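Local coordinates for uncharacterized protein (Pyrococcus furiosus, PDB 4XLZ) that probably removes an acetyl group from N,N'-diacetylchitobiose, as a carbohydrate-esterase family 14 deacetylase related to the GlcNAc-PI de-N-acetylases, at residues A[135-143]-A[154-162]. Numbering follows the deposited sequence.
Sequences GVFAPDPWL and TGFLAIESV
P141 and W142 meet the ring of F156 in two different ways. P141 CB sits 3.5 Å from the centroid of the F156 ring, a CH-pi contact over the centre of the face. The edge of F156 is turned to the face of W142 in a T-shaped pair, planes at 89°, with F156 CE1 3.6 Å from W142 NE1. With CG anti to its carbonyl carbon (chi1 -76°), the F156 ring reaches both partners. Cutting F156 back to an alanine is likely to leave P141 CB without its aromatic face and the W142 indole without its edge-on neighbour. I159 CD1 touches the other end of that indole, 3.7 Å from W142 CZ3. In the type I turn 140-143, D140 OD2 accepts from W142 N (2.9 Å), an Asx turn, the donor lying above the carboxylate plane.

Strand 135-139 belongs to the parallel sheet of an alpha/beta fold with strand order 3-2-1-4-5, and helix 149-164 returns across it; the axes of strand 135-139 and segment 154-162 approach to 7.0 Å at 152°, roughly antiparallel. A138 CB lies 3.4 Å from A158 CB, tighter than usual, and where G155 lacks a side chain P139 O comes within 3.2 Å of G155 CA. V136 and V162 meet tip to tip, while P139 CD rests on T154 CG2. The side chain of P139 is about 7 Å from a bound cadmium ion; R152 of a second subunit makes a cation-pi contact with F156.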
loop_
_atom_site.group_PDB
_atom_site.type_symbol
_atom_site.label_atom_id
_atom_site.label_comp_id
_atom_site.label_asym_id
_atom_site.label_seq_id
_atom_site.Cartn_x
_atom_site.Cartn_y
_atom_site.Cartn_z
ATOM N N GLY A 135 17.238 22.932 16.474
ATOM C CA GLY A 135 15.770 23.245 16.264
ATOM C C GLY A 135 15.384 22.727 14.904
ATOM O O GLY A 135 16.149 22.644 13.961
ATOM N N VAL A 136 14.072 22.353 14.918
ATOM C CA VAL A 136 13.377 21.996 13.634
ATOM C C VAL A 136 12.082 22.797 13.485
ATOM O O VAL A 136 11.332 22.871 14.491
ATOM C CB VAL A 136 13.105 20.426 13.644
ATOM C CG1 VAL A 136 12.280 20.066 12.362
ATOM C CG2 VAL A 136 14.357 19.669 13.550
ATOM N N PHE A 137 11.930 23.373 12.302
ATOM C CA PHE A 137 10.714 24.111 11.970
ATOM C C PHE A 137 9.937 23.298 10.900
ATOM O O PHE A 137 10.533 22.743 9.976
ATOM C CB PHE A 137 11.068 25.463 11.325
ATOM C CG PHE A 137 11.731 26.449 12.289
ATOM C CD1 PHE A 137 13.084 26.352 12.526
ATOM C CD2 PHE A 137 10.982 27.455 12.889
ATOM C CE1 PHE A 137 13.707 27.281 13.471
ATOM C CE2 PHE A 137 11.568 28.358 13.799
ATOM C CZ PHE A 137 12.959 28.288 14.079
ATOM N N ALA A 138 8.618 23.297 11.037
ATOM C CA ALA A 138 7.770 22.597 10.042
ATOM C C ALA A 138 6.371 23.225 10.064
ATOM O O ALA A 138 6.016 23.907 11.058
ATOM C CB ALA A 138 7.665 21.080 10.449
ATOM N N PRO A 139 5.536 22.946 9.045
ATOM C CA PRO A 139 4.135 23.426 9.127
ATOM C C PRO A 139 3.346 22.831 10.259
ATOM O O PRO A 139 3.589 21.660 10.590
ATOM C CB PRO A 139 3.499 22.985 7.776
ATOM C CG PRO A 139 4.747 22.844 6.827
ATOM C CD PRO A 139 5.837 22.276 7.769
ATOM N N ASP A 140 2.401 23.565 10.803
ATOM C CA ASP A 140 1.501 23.021 11.822
ATOM C C ASP A 140 0.470 22.147 11.096
ATOM O O ASP A 140 -0.379 22.663 10.367
ATOM C CB ASP A 140 0.821 24.261 12.454
ATOM C CG ASP A 140 -0.171 23.889 13.527
ATOM O OD1 ASP A 140 -0.587 24.812 14.325
ATOM O OD2 ASP A 140 -0.587 22.706 13.630
ATOM N N PRO A 141 0.495 20.826 11.334
ATOM C CA PRO A 141 -0.459 19.983 10.550
ATOM C C PRO A 141 -1.876 20.091 11.057
ATOM O O PRO A 141 -2.728 19.582 10.310
ATOM C CB PRO A 141 0.146 18.538 10.862
ATOM C CG PRO A 141 0.708 18.690 12.319
ATOM C CD PRO A 141 1.390 20.115 12.295
ATOM N N TRP A 142 -2.090 20.783 12.113
ATOM C CA TRP A 142 -3.477 20.974 12.609
ATOM C C TRP A 142 -4.021 22.325 12.154
ATOM O O TRP A 142 -5.135 22.726 12.628
ATOM C CB TRP A 142 -3.487 20.974 14.124
ATOM C CG TRP A 142 -3.065 19.568 14.630
ATOM C CD1 TRP A 142 -3.831 18.423 14.609
ATOM C CD2 TRP A 142 -1.774 19.237 15.166
ATOM N NE1 TRP A 142 -3.066 17.364 15.135
ATOM C CE2 TRP A 142 -1.814 17.848 15.493
ATOM C CE3 TRP A 142 -0.648 19.995 15.484
ATOM C CZ2 TRP A 142 -0.709 17.186 16.088
ATOM C CZ3 TRP A 142 0.498 19.328 16.004
ATOM C CH2 TRP A 142 0.419 17.948 16.316
ATOM N N LEU A 143 -3.418 23.011 11.189
ATOM C CA LEU A 143 -4.020 24.308 10.718
ATOM C C LEU A 143 -5.431 24.040 10.197
ATOM O O LEU A 143 -5.686 23.194 9.313
ATOM C CB LEU A 143 -3.126 24.736 9.578
ATOM C CG LEU A 143 -3.637 26.051 8.880
ATOM C CD1 LEU A 143 -3.470 27.269 9.918
ATOM C CD2 LEU A 143 -2.817 26.373 7.608
ATOM N N THR A 154 3.702 16.777 5.759
ATOM C CA THR A 154 4.987 17.256 6.204
ATOM C C THR A 154 4.993 17.561 7.665
ATOM O O THR A 154 5.996 17.283 8.398
ATOM C CB THR A 154 5.316 18.521 5.343
ATOM O OG1 THR A 154 5.477 18.150 3.986
ATOM C CG2 THR A 154 6.668 19.129 5.832
ATOM N N GLY A 155 3.911 18.241 8.167
ATOM C CA GLY A 155 3.883 18.587 9.584
ATOM C C GLY A 155 3.946 17.351 10.518
ATOM O O GLY A 155 4.730 17.335 11.445
ATOM N N PHE A 156 3.060 16.412 10.199
ATOM C CA PHE A 156 3.036 15.226 11.097
ATOM C C PHE A 156 4.319 14.454 10.991
ATOM O O PHE A 156 4.845 14.041 12.019
ATOM C CB PHE A 156 1.855 14.296 10.633
ATOM C CG PHE A 156 0.464 14.785 11.034
ATOM C CD1 PHE A 156 0.199 15.086 12.375
ATOM C CD2 PHE A 156 -0.475 14.961 9.999
ATOM C CE1 PHE A 156 -1.134 15.517 12.718
ATOM C CE2 PHE A 156 -1.803 15.429 10.353
ATOM C CZ PHE A 156 -2.092 15.704 11.720
ATOM N N LEU A 157 4.808 14.234 9.779
ATOM C CA LEU A 157 6.078 13.451 9.637
ATOM C C LEU A 157 7.247 14.171 10.311
ATOM O O LEU A 157 8.137 13.508 10.870
ATOM C CB LEU A 157 6.392 13.220 8.201
ATOM C CG LEU A 157 5.383 12.294 7.426
ATOM C CD1 LEU A 157 5.643 12.452 5.868
ATOM C CD2 LEU A 157 5.618 10.803 7.840
ATOM N N ALA A 158 7.260 15.513 10.278
ATOM C CA ALA A 158 8.385 16.199 10.936
ATOM C C ALA A 158 8.363 16.046 12.429
ATOM O O ALA A 158 9.372 15.692 13.044
ATOM C CB ALA A 158 8.257 17.736 10.595
ATOM N N ILE A 159 7.155 16.143 13.052
ATOM C CA ILE A 159 7.017 16.026 14.501
ATOM C C ILE A 159 7.436 14.594 14.876
ATOM O O ILE A 159 8.180 14.364 15.819
ATOM C CB ILE A 159 5.577 16.303 14.928
ATOM C CG1 ILE A 159 5.326 17.788 14.677
ATOM C CG2 ILE A 159 5.401 15.977 16.437
ATOM C CD1 ILE A 159 3.786 18.137 14.769
ATOM N N GLU A 160 6.870 13.615 14.157
ATOM C CA GLU A 160 7.164 12.171 14.443
ATOM C C GLU A 160 8.623 11.926 14.316
ATOM O O GLU A 160 9.237 11.167 15.149
ATOM C CB GLU A 160 6.386 11.324 13.456
ATOM C CG GLU A 160 4.891 11.456 13.731
ATOM C CD GLU A 160 4.030 11.098 12.455
ATOM O OE1 GLU A 160 4.548 10.586 11.454
ATOM O OE2 GLU A 160 2.807 11.429 12.489
ATOM N N SER A 161 9.230 12.420 13.245
ATOM C CA SER A 161 10.652 12.093 12.964
ATOM C C SER A 161 11.541 12.751 14.023
ATOM O O SER A 161 12.587 12.152 14.357
ATOM C CB SER A 161 11.042 12.598 11.606
ATOM O OG SER A 161 10.242 11.892 10.609
ATOM N N VAL A 162 11.214 13.953 14.482
ATOM C CA VAL A 162 12.021 14.527 15.616
ATOM C C VAL A 162 11.980 13.563 16.827
ATOM O O VAL A 162 13.041 13.303 17.422
ATOM C CB VAL A 162 11.456 15.940 15.929
ATOM C CG1 VAL A 162 12.098 16.415 17.249
ATOM C CG2 VAL A 162 11.867 16.893 14.753
#